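Local coordinates for protein Cif-like 1 (Burkholderia cenocepacia, PDB 7JQY) that probably hydrolyses epoxides as a Cif-like member of the alpha/beta hydrolase family and assembles into an octamer, at residues 48-53 with 110-115; 130-133 with 138-141; 201-206 with 287-292. The protein carries 1 engineered substitution. One frame throughout, in Å; residues are numbered along the deposited sequence.

Contact 1. Residues 48-53 with 110-115; sequences GEMVVL and HQLGAT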
ATOM      1  N   GLY B  48     -32.746  31.937 -24.705  1.00 59.28           N
ATOM      2  CA  GLY B  48     -31.696  32.305 -25.631  1.00 57.50           C
ATOM      3  C   GLY B  48     -31.260  31.154 -26.522  1.00 53.69           C
ATOM      4  O   GLY B  48     -31.591  29.986 -26.308  1.00 54.41           O
ATOM      5  N   GLU B  49     -30.511  31.511 -27.563  1.00 55.73           N
ATOM      6  CA  GLU B  49     -29.923  30.508 -28.445  1.00 56.54           C
ATOM      7  C   GLU B  49     -29.006  29.592 -27.646  1.00 52.99           C
ATOM      8  O   GLU B  49     -28.175  30.061 -26.863  1.00 54.02           O
ATOM      9  CB  GLU B  49     -29.132  31.177 -29.571  1.00 57.63           C
ATOM     10  CG  GLU B  49     -29.948  31.956 -30.598  1.00 60.97           C
ATOM     11  CD  GLU B  49     -29.085  32.414 -31.779  1.00 64.85           C
ATOM     12  OE1 GLU B  49     -28.667  33.595 -31.797  1.00 64.30           O
ATOM     13  OE2 GLU B  49     -28.811  31.589 -32.681  1.00 64.01           O
ATOM     14  N   MET B  50     -29.163  28.286 -27.834  1.00 47.49           N
ATOM     15  CA  MET B  50     -28.408  27.331 -27.039  1.00 49.76           C
ATOM     16  C   MET B  50     -27.007  27.129 -27.601  1.00 50.21           C
ATOM     17  O   MET B  50     -26.834  26.922 -28.805  1.00 48.78           O
ATOM     18  CB  MET B  50     -29.123  25.991 -26.983  1.00 46.54           C
ATOM     19  CG  MET B  50     -28.449  25.042 -26.029  1.00 49.24           C
ATOM     20  SD  MET B  50     -29.359  23.525 -25.792  1.00 49.21           S
ATOM     21  CE  MET B  50     -30.743  24.134 -24.835  1.00 55.20           C
ATOM     22  N   VAL B  51     -26.009  27.189 -26.722  1.00 49.08           N
ATOM     23  CA  VAL B  51     -24.627  26.863 -27.049  1.00 45.71           C
ATOM     24  C   VAL B  51     -24.240  25.639 -26.230  1.00 45.07           C
ATOM     25  O   VAL B  51     -24.207  25.700 -24.993  1.00 43.32           O
ATOM     26  CB  VAL B  51     -23.669  28.033 -26.774  1.00 46.39           C
ATOM     27  CG1 VAL B  51     -22.252  27.667 -27.192  1.00 48.22           C
ATOM     28  CG2 VAL B  51     -24.131  29.275 -27.515  1.00 48.09           C
ATOM     29  N   VAL B  52     -23.955  24.532 -26.913  1.00 43.13           N
ATOM     30  CA  VAL B  52     -23.540  23.287 -26.280  1.00 40.97           C
ATOM     31  C   VAL B  52     -22.024  23.184 -26.372  1.00 43.12           C
ATOM     32  O   VAL B  52     -21.438  23.389 -27.450  1.00 41.95           O
ATOM     33  CB  VAL B  52     -24.223  22.075 -26.934  1.00 39.58           C
ATOM     34  CG1 VAL B  52     -23.674  20.790 -26.377  1.00 35.60           C
ATOM     35  CG2 VAL B  52     -25.719  22.158 -26.734  1.00 43.45           C
ATOM     36  N   LEU B  53     -21.387  22.894 -25.236  1.00 38.85           N
ATOM     37  CA  LEU B  53     -19.939  22.778 -25.129  1.00 38.36           C
ATOM     38  C   LEU B  53     -19.587  21.357 -24.721  1.00 39.47           C
ATOM     39  O   LEU B  53     -20.122  20.845 -23.731  1.00 36.21           O
ATOM     40  CB  LEU B  53     -19.383  23.774 -24.101  1.00 37.80           C
ATOM     41  CG  LEU B  53     -19.893  25.216 -24.207  1.00 39.61           C
ATOM     42  CD1 LEU B  53     -19.349  26.091 -23.108  1.00 35.95           C
ATOM     43  CD2 LEU B  53     -19.514  25.791 -25.552  1.00 42.81           C
ATOM     44  N   HIS B 110     -32.854  17.821 -27.036  1.00 48.96           N
ATOM     45  CA  HIS B 110     -34.283  17.718 -27.294  1.00 54.15           C
ATOM     46  C   HIS B 110     -35.084  17.728 -25.998  1.00 51.43           C
ATOM     47  O   HIS B 110     -36.175  18.303 -25.955  1.00 51.52           O
ATOM     48  CB  HIS B 110     -34.562  16.470 -28.128  1.00 54.37           C
ATOM     49  CG  HIS B 110     -34.078  16.583 -29.543  1.00 57.78           C
ATOM     50  ND1 HIS B 110     -34.672  15.916 -30.593  1.00 60.06           N
ATOM     51  CD2 HIS B 110     -33.063  17.306 -30.082  1.00 59.33           C
ATOM     52  CE1 HIS B 110     -34.040  16.214 -31.716  1.00 63.57           C
ATOM     53  NE2 HIS B 110     -33.060  17.055 -31.433  1.00 60.73           N
ATOM     54  N   GLN B 111     -34.550  17.134 -24.927  1.00 50.05           N
ATOM     55  CA  GLN B 111     -35.254  17.167 -23.650  1.00 51.76           C
ATOM     56  C   GLN B 111     -35.306  18.572 -23.071  1.00 52.37           C
ATOM     57  O   GLN B 111     -36.233  18.884 -22.319  1.00 53.18           O
ATOM     58  CB  GLN B 111     -34.592  16.235 -22.636  1.00 49.45           C
ATOM     59  CG  GLN B 111     -34.911  14.776 -22.801  1.00 51.65           C
ATOM     60  CD  GLN B 111     -34.541  13.988 -21.562  1.00 51.74           C
ATOM     61  OE1 GLN B 111     -34.201  14.571 -20.528  1.00 48.70           O
ATOM     62  NE2 GLN B 111     -34.584  12.661 -21.660  1.00 48.68           N
ATOM     63  N   LEU B 112     -34.364  19.439 -23.434  1.00 49.81           N
ATOM     64  CA  LEU B 112     -34.380  20.808 -22.951  1.00 50.46           C
ATOM     65  C   LEU B 112     -35.229  21.712 -23.821  1.00 52.18           C
ATOM     66  O   LEU B 112     -35.262  22.925 -23.589  1.00 54.99           O
ATOM     67  CB  LEU B 112     -32.954  21.358 -22.875  1.00 49.99           C
ATOM     68  CG  LEU B 112     -32.086  20.701 -21.805  1.00 50.14           C
ATOM     69  CD1 LEU B 112     -30.702  21.303 -21.773  1.00 45.50           C
ATOM     70  CD2 LEU B 112     -32.763  20.843 -20.454  1.00 50.80           C
ATOM     71  N   GLY B 113     -35.939  21.150 -24.796  1.00 52.95           N
ATOM     72  CA  GLY B 113     -36.848  21.933 -25.595  1.00 54.47           C
ATOM     73  C   GLY B 113     -36.224  22.584 -26.802  1.00 57.19           C
ATOM     74  O   GLY B 113     -36.908  23.336 -27.505  1.00 58.45           O
ATOM     75  N   ALA B 114     -34.945  22.349 -27.057  1.00 54.70           N
ATOM     76  CA  ALA B 114     -34.306  22.995 -28.186  1.00 58.68           C
ATOM     77  C   ALA B 114     -34.251  22.064 -29.388  1.00 58.80           C
ATOM     78  O   ALA B 114     -34.305  20.837 -29.274  1.00 59.29           O
ATOM     79  CB  ALA B 114     -32.889  23.456 -27.826  1.00 55.49           C
ATOM     80  N   THR B 115     -34.072  22.678 -30.542  1.00 59.80           N
ATOM     81  CA  THR B 115     -33.862  21.959 -31.790  1.00 65.35           C
ATOM     82  C   THR B 115     -32.682  22.495 -32.578  1.00 65.37           C
ATOM     83  O   THR B 115     -32.080  21.723 -33.327  1.00 70.14           O
ATOM     84  CB  THR B 115     -35.117  21.986 -32.692  1.00 64.57           C
ATOM     85  OG1 THR B 115     -35.712  23.291 -32.680  1.00 64.83           O
ATOM     86  CG2 THR B 115     -36.136  20.950 -32.240  1.00 65.16           C
TER

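Contact 2. Residues 130-133 with 138-141; sequences YAYA and TEIV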
ATOM      1  N   TYR B 130     -18.630  16.777 -34.355  1.00 45.13           N
ATOM      2  CA  TYR B 130     -18.660  16.568 -35.798  1.00 49.81           C
ATOM      3  C   TYR B 130     -19.706  15.530 -36.179  1.00 49.03           C
ATOM      4  O   TYR B 130     -20.482  15.734 -37.120  1.00 50.70           O
ATOM      5  CB  TYR B 130     -17.281  16.143 -36.311  1.00 48.14           C
ATOM      6  CG  TYR B 130     -17.340  15.648 -37.740  1.00 51.13           C
ATOM      7  CD1 TYR B 130     -17.561  16.531 -38.791  1.00 53.41           C
ATOM      8  CD2 TYR B 130     -17.208  14.296 -38.036  1.00 52.03           C
ATOM      9  CE1 TYR B 130     -17.629  16.082 -40.102  1.00 53.67           C
ATOM     10  CE2 TYR B 130     -17.281  13.839 -39.336  1.00 53.95           C
ATOM     11  CZ  TYR B 130     -17.492  14.736 -40.365  1.00 56.73           C
ATOM     12  OH  TYR B 130     -17.565  14.281 -41.660  1.00 56.22           O
ATOM     13  N   ALA B 131     -19.746  14.411 -35.448  1.00 49.48           N
ATOM     14  CA  ALA B 131     -20.741  13.375 -35.716  1.00 52.32           C
ATOM     15  C   ALA B 131     -22.154  13.896 -35.511  1.00 48.64           C
ATOM     16  O   ALA B 131     -23.081  13.452 -36.192  1.00 52.63           O
ATOM     17  CB  ALA B 131     -20.490  12.156 -34.829  1.00 46.90           C
ATOM     18  N   TYR B 132     -22.332  14.845 -34.594  1.00 48.39           N
ATOM     19  CA  TYR B 132     -23.628  15.495 -34.444  1.00 50.04           C
ATOM     20  C   TYR B 132     -23.994  16.252 -35.713  1.00 53.48           C
ATOM     21  O   TYR B 132     -25.091  16.078 -36.259  1.00 52.29           O
ATOM     22  CB  TYR B 132     -23.588  16.441 -33.237  1.00 50.97           C
ATOM     23  CG  TYR B 132     -24.935  16.865 -32.658  1.00 51.75           C
ATOM     24  CD1 TYR B 132     -26.046  17.094 -33.474  1.00 53.36           C
ATOM     25  CD2 TYR B 132     -25.083  17.056 -31.289  1.00 50.88           C
ATOM     26  CE1 TYR B 132     -27.265  17.486 -32.937  1.00 51.29           C
ATOM     27  CE2 TYR B 132     -26.293  17.448 -30.746  1.00 52.29           C
ATOM     28  CZ  TYR B 132     -27.378  17.660 -31.572  1.00 51.95           C
ATOM     29  OH  TYR B 132     -28.573  18.057 -31.018  1.00 54.52           O
ATOM     30  N   ALA B 133     -23.066  17.072 -36.223  1.00 53.59           N
ATOM     31  CA  ALA B 133     -23.344  17.853 -37.422  1.00 52.86           C
ATOM     32  C   ALA B 133     -23.498  16.967 -38.650  1.00 53.19           C
ATOM     33  O   ALA B 133     -24.293  17.281 -39.541  1.00 54.45           O
ATOM     34  CB  ALA B 133     -22.241  18.884 -37.650  1.00 53.09           C
ATOM     35  N   THR B 138     -29.126  19.952 -40.320  1.00 63.58           N
ATOM     36  CA  THR B 138     -30.060  21.068 -40.197  1.00 64.91           C
ATOM     37  C   THR B 138     -30.121  21.592 -38.768  1.00 64.10           C
ATOM     38  O   THR B 138     -30.456  22.763 -38.549  1.00 63.89           O
ATOM     39  CB  THR B 138     -31.448  20.665 -40.702  1.00 66.54           C
ATOM     40  OG1 THR B 138     -31.985  19.629 -39.873  1.00 66.10           O
ATOM     41  CG2 THR B 138     -31.362  20.166 -42.148  1.00 65.15           C
ATOM     42  N   GLU B 139     -29.812  20.741 -37.788  1.00 62.36           N
ATOM     43  CA  GLU B 139     -29.936  21.083 -36.378  1.00 61.96           C
ATOM     44  C   GLU B 139     -28.721  21.810 -35.810  1.00 58.32           C
ATOM     45  O   GLU B 139     -28.796  22.311 -34.684  1.00 59.78           O
ATOM     46  CB  GLU B 139     -30.207  19.816 -35.555  1.00 62.65           C
ATOM     47  CG  GLU B 139     -31.490  19.115 -35.962  1.00 63.16           C
ATOM     48  CD  GLU B 139     -31.775  17.864 -35.156  1.00 62.42           C
ATOM     49  OE1 GLU B 139     -31.288  17.769 -34.006  1.00 62.32           O
ATOM     50  OE2 GLU B 139     -32.497  16.979 -35.675  1.00 60.75           O
ATOM     51  N   ILE B 140     -27.620  21.902 -36.549  1.00 58.29           N
ATOM     52  CA  ILE B 140     -26.420  22.598 -36.093  1.00 52.99           C
ATOM     53  C   ILE B 140     -26.335  23.914 -36.851  1.00 54.11           C
ATOM     54  O   ILE B 140     -26.055  23.930 -38.055  1.00 56.53           O
ATOM     55  CB  ILE B 140     -25.153  21.756 -36.306  1.00 52.53           C
ATOM     56  CG1 ILE B 140     -25.231  20.440 -35.530  1.00 52.35           C
ATOM     57  CG2 ILE B 140     -23.907  22.546 -35.925  1.00 52.42           C
ATOM     58  CD1 ILE B 140     -25.573  20.608 -34.060  1.00 51.08           C
ATOM     59  N   VAL B 141     -26.568  25.022 -36.145  1.00 53.61           N
ATOM     60  CA  VAL B 141     -26.470  26.343 -36.763  1.00 54.62           C
ATOM     61  C   VAL B 141     -25.025  26.645 -37.141  1.00 53.96           C
ATOM     62  O   VAL B 141     -24.715  26.959 -38.295  1.00 55.00           O
ATOM     63  CB  VAL B 141     -27.041  27.415 -35.820  1.00 52.38           C
ATOM     64  CG1 VAL B 141     -27.003  28.783 -36.473  1.00 53.73           C
ATOM     65  CG2 VAL B 141     -28.443  27.060 -35.417  1.00 55.35           C
TER

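Contact 3. Residues 201-206 with 287-292; sequences VALSND and PDENPA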
ATOM      1  N   VAL B 201       0.970  27.655 -21.795  1.00 37.06           N
ATOM      2  CA  VAL B 201       0.653  28.556 -20.695  1.00 37.99           C
ATOM      3  C   VAL B 201       0.672  27.755 -19.400  1.00 37.00           C
ATOM      4  O   VAL B 201       0.068  26.677 -19.313  1.00 35.26           O
ATOM      5  CB  VAL B 201      -0.716  29.219 -20.921  1.00 36.38           C
ATOM      6  CG1 VAL B 201      -1.127  30.062 -19.714  1.00 33.74           C
ATOM      7  CG2 VAL B 201      -0.684  30.071 -22.200  1.00 36.67           C
ATOM      8  N   ALA B 202       1.357  28.285 -18.385  1.00 35.82           N
ATOM      9  CA  ALA B 202       1.413  27.618 -17.092  1.00 35.07           C
ATOM     10  C   ALA B 202       0.029  27.577 -16.449  1.00 33.92           C
ATOM     11  O   ALA B 202      -0.645  28.606 -16.332  1.00 30.61           O
ATOM     12  CB  ALA B 202       2.401  28.327 -16.168  1.00 32.20           C
ATOM     13  N   LEU B 203      -0.394  26.383 -16.038  1.00 33.25           N
ATOM     14  CA  LEU B 203      -1.666  26.187 -15.362  1.00 35.14           C
ATOM     15  C   LEU B 203      -1.448  25.810 -13.901  1.00 34.78           C
ATOM     16  O   LEU B 203      -0.369  25.369 -13.494  1.00 35.33           O
ATOM     17  CB  LEU B 203      -2.488  25.103 -16.061  1.00 38.37           C
ATOM     18  CG  LEU B 203      -2.537  25.305 -17.575  1.00 34.53           C
ATOM     19  CD1 LEU B 203      -2.972  24.024 -18.262  1.00 35.76           C
ATOM     20  CD2 LEU B 203      -3.481  26.449 -17.894  1.00 34.48           C
ATOM     21  N   SER B 204      -2.495  25.982 -13.106  1.00 34.76           N
ATOM     22  CA  SER B 204      -2.403  25.663 -11.691  1.00 35.88           C
ATOM     23  C   SER B 204      -2.676  24.182 -11.508  1.00 32.24           C
ATOM     24  O   SER B 204      -3.550  23.618 -12.172  1.00 33.08           O
ATOM     25  CB  SER B 204      -3.397  26.487 -10.878  1.00 36.13           C
ATOM     26  OG  SER B 204      -3.649  25.883  -9.616  1.00 39.60           O
ATOM     27  N   ASN B 205      -1.886  23.550 -10.635  1.00 32.74           N
ATOM     28  CA  ASN B 205      -2.088  22.139 -10.337  1.00 32.40           C
ATOM     29  C   ASN B 205      -3.487  21.882  -9.798  1.00 34.07           C
ATOM     30  O   ASN B 205      -4.070  20.824 -10.062  1.00 33.37           O
ATOM     31  CB  ASN B 205      -1.070  21.655  -9.306  1.00 32.90           C
ATOM     32  CG  ASN B 205       0.327  21.555  -9.857  1.00 34.50           C
ATOM     33  OD1 ASN B 205       0.536  21.486 -11.070  1.00 33.64           O
ATOM     34  ND2 ASN B 205       1.303  21.529  -8.960  1.00 31.34           N
ATOM     35  N   ASP B 206      -4.035  22.824  -9.028  1.00 34.17           N
ATOM     36  CA  ASP B 206      -5.356  22.605  -8.456  1.00 32.84           C
ATOM     37  C   ASP B 206      -6.416  22.480  -9.537  1.00 34.49           C
ATOM     38  O   ASP B 206      -7.364  21.711  -9.379  1.00 35.68           O
ATOM     39  CB  ASP B 206      -5.725  23.739  -7.501  1.00 36.41           C
ATOM     40  CG  ASP B 206      -4.761  23.867  -6.339  1.00 37.16           C
ATOM     41  OD1 ASP B 206      -3.944  22.941  -6.118  1.00 36.09           O
ATOM     42  OD2 ASP B 206      -4.816  24.911  -5.660  1.00 39.03           O
ATOM     43  N   PRO B 287      -9.289  26.071 -23.949  1.00 36.14           N
ATOM     44  CA  PRO B 287     -10.109  26.660 -22.872  1.00 35.16           C
ATOM     45  C   PRO B 287      -9.342  26.905 -21.581  1.00 33.54           C
ATOM     46  O   PRO B 287      -9.684  27.837 -20.843  1.00 33.68           O
ATOM     47  CB  PRO B 287     -11.234  25.630 -22.679  1.00 32.96           C
ATOM     48  CG  PRO B 287     -11.289  24.876 -23.960  1.00 36.48           C
ATOM     49  CD  PRO B 287      -9.857  24.796 -24.423  1.00 32.29           C
ATOM     50  N   ASP B 288      -8.339  26.085 -21.260  1.00 34.26           N
ATOM     51  CA  ASP B 288      -7.546  26.328 -20.055  1.00 34.18           C
ATOM     52  C   ASP B 288      -6.509  27.421 -20.266  1.00 35.96           C
ATOM     53  O   ASP B 288      -6.278  28.244 -19.370  1.00 39.34           O
ATOM     54  CB  ASP B 288      -6.840  25.047 -19.603  1.00 32.26           C
ATOM     55  CG  ASP B 288      -7.805  23.991 -19.111  1.00 34.82           C
ATOM     56  OD1 ASP B 288      -8.357  24.154 -17.994  1.00 33.22           O
ATOM     57  OD2 ASP B 288      -8.008  22.999 -19.841  1.00 32.92           O
ATOM     58  N   GLU B 289      -5.854  27.432 -21.428  1.00 35.19           N
ATOM     59  CA  GLU B 289      -4.667  28.257 -21.612  1.00 34.65           C
ATOM     60  C   GLU B 289      -4.992  29.673 -22.063  1.00 35.51           C
ATOM     61  O   GLU B 289      -4.435  30.633 -21.528  1.00 34.69           O
ATOM     62  CB  GLU B 289      -3.729  27.600 -22.618  1.00 38.80           C
ATOM     63  CG  GLU B 289      -3.120  26.310 -22.139  1.00 36.41           C
ATOM     64  CD  GLU B 289      -2.131  25.756 -23.137  1.00 36.09           C
ATOM     65  OE1 GLU B 289      -1.147  26.470 -23.471  1.00 37.19           O
ATOM     66  OE2 GLU B 289      -2.351  24.612 -23.589  1.00 32.29           O
ATOM     67  N   ASN B 290      -5.880  29.821 -23.044  1.00 36.72           N
ATOM     68  CA  ASN B 290      -6.193  31.124 -23.631  1.00 34.98           C
ATOM     69  C   ASN B 290      -7.693  31.237 -23.855  1.00 39.40           C
ATOM     70  O   ASN B 290      -8.168  31.286 -24.998  1.00 38.49           O
ATOM     71  CB  ASN B 290      -5.423  31.321 -24.940  1.00 40.71           C
ATOM     72  CG  ASN B 290      -5.240  32.778 -25.297  1.00 43.29           C
ATOM     73  OD1 ASN B 290      -5.875  33.662 -24.720  1.00 44.16           O
ATOM     74  ND2 ASN B 290      -4.373  33.037 -26.261  1.00 39.99           N
ATOM     75  N   PRO B 291      -8.480  31.294 -22.772  1.00 37.15           N
ATOM     76  CA  PRO B 291      -9.928  31.494 -22.937  1.00 39.28           C
ATOM     77  C   PRO B 291     -10.283  32.885 -23.436  1.00 40.02           C
ATOM     78  O   PRO B 291     -11.389  33.078 -23.954  1.00 40.08           O
ATOM     79  CB  PRO B 291     -10.489  31.220 -21.535  1.00 35.50           C
ATOM     80  CG  PRO B 291      -9.353  31.494 -20.611  1.00 36.80           C
ATOM     81  CD  PRO B 291      -8.111  31.094 -21.356  1.00 36.17           C
ATOM     82  N   ALA B 292      -9.413  33.874 -23.227  1.00 40.36           N
ATOM     83  CA  ALA B 292      -9.670  35.208 -23.755  1.00 40.90           C
ATOM     84  C   ALA B 292      -9.696  35.188 -25.280  1.00 42.40           C
ATOM     85  O   ALA B 292     -10.588  35.771 -25.907  1.00 43.74           O
ATOM     86  CB  ALA B 292      -8.617  36.186 -23.237  1.00 43.98           C
TER

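Contact 1. Residues 48-53 with 110-115
Met50 sends its side chain out nearly straight, with CG anti to the backbone N (chi1 -173°), and then bends at chi3 (-71°), which sets the terminal methyl CE against the turn at residues 112-114. Helix 98-111 is the crossover between strands 77-82 and 117-122 in the alpha/beta hydrolase fold, and strand 50-54 lies in the sheet between those two. The segment 110-115 is the exit of that helix, closed by a Schellman motif. Gly113 takes a positive phi of 88° as its C-prime residue, while its N reaches His110 O at 3.1 Å, and Ala114 N returns to Val109 O.

This turn presents Leu112 and Ala114 to the same methyl group. Met50 CE lies 3.7 Å from Ala114 CB and 4.1 Å from Leu112 CB, and the Met50 and Leu112 side chains cross at about a right angle. The interaction is wholly apolar, with no hydrogen bond between the segments. Val109, Val79 and Ile117 also pack on Met50, so the buried thioether links the helix exit to both flanking strands. A polar tie runs beside it, from Arg77 NH1 to Leu112 O. Sulfur itself takes part more loosely, Met50 SD standing 4.1 Å from Ala114 CB.

Contact 2. Residues 130-133 with 138-141
Ala133, on the last turns of helix 124-135, and Ile140, where the chain enters strand 140-146, bring their CA atoms to 5.8 Å. The Ile140 side chain provides the contact. Its CG1 is held beside the backbone N and lies 3.7 Å from Ala133 CA, against the helix backbone as well as the Ala133 methyl.

From there CD1 continues over the ring of Tyr132. It stands 3.9 Å from the ring centroid, 25° off the normal, which meets the geometry of a CH-pi contact. The methyl is displaced toward the rim on the CD1 and CE1 side, and its shortest approach is 3.6 Å, from Ile140 CD1 to Tyr132 CD1. The ring arrives there because Tyr132 CG is anti to the backbone N (chi1 -161°), a setting that brings the ring close to residues 139-140 although CB does not point at them.

The contact closes the return of a beta-alpha-beta unit made of strand 117-122, helix 124-135 and strand 140-146. Leu119 of the first strand touches both Tyr132 and Ile140, and Ile105 of helix 98-111 also packs on Tyr132.

Glu139 approaches the ring at its edge. Its carboxylate is turned 81° from the ring plane, and Glu139 OE1 remains 4.0 Å from Tyr132 OH, a proximity without a hydrogen bond. The buried carboxylate has other partners: OE2 forms a salt bridge with Arg106 NH2 and OE1 probably accepts a hydrogen bond from His110 NE2. The guanidinium would be expected to favour the ionised form of Glu139.

Contact 3. Residues 201-206 with 287-292
Val201 and Glu289 supply the hydrogen bond that joins the segments: Val201 N donates to Glu289 OE1 at 2.9 Å. The bond is nearly straight, with an N-H...O angle of 172°, but the donor stands 41° out of the carboxylate plane. The same oxygen also receives His200 N and Gly283 N, and Trp285 N reaches OE2, so four backbone N-H groups grip this buried carboxylate and fix its rotation. Such a cluster of donors would probably stabilise its negative charge.

Packing accompanies the bond. The side chains of Val201 and Glu289 run alongside each other, pointing opposite ways, with Val201 CB resting 3.8 Å from Glu289 CB. Next to them the CD2 branch of Leu203 comes within 3.6 Å of Asp288 O and 4.0 Å of Asp288 CB, lying against the short helix 286-289.

In the alpha/beta hydrolase fold this pairing joins the helical insertion between strands 140-146 and 250-255, which probably corresponds to the cap of related epoxide hydrolases, to the segment beyond strand 274-279. A charged link lies alongside, since Asp288 OD1 meets Arg65 NH2 in a salt bridge while Tyr195 and Tyr211, both from the insertion, bond to its carboxylate. Leu203 O additionally accepts from Arg28 of a second subunit.

Capping bonds order the chain on each side. Ser204, the N-cap of helix 205-215, accepts from Asp206 N at 3.1 Å from OG, and Asn290 OD1 caps Phe293 N at the start of helix 291-303.

How the contacts relate
Along the chain the three contacts follow in series, with no nesting or crossing. Contact 1 closes a loop of 56 residues, joining strand 50-54 to the end of the helix that crosses over it. Contact 2 comes next and closes a tight connection of four residues, tying helix 124-135 to the strand it leads into. Contact 3 spans 80 residues, binding the helical insertion to the chain near the C terminus. Contacts 1 and 2 reach the same sheet and touch directly, Thr115 O packing 3.5 Å from Glu139 CB. Contact 3 touches neither: its nearest atoms are about 8 Å from contact 1 and its centre about 29 Å from that of contact 2, on the opposite side of the chain's centre from contact 2.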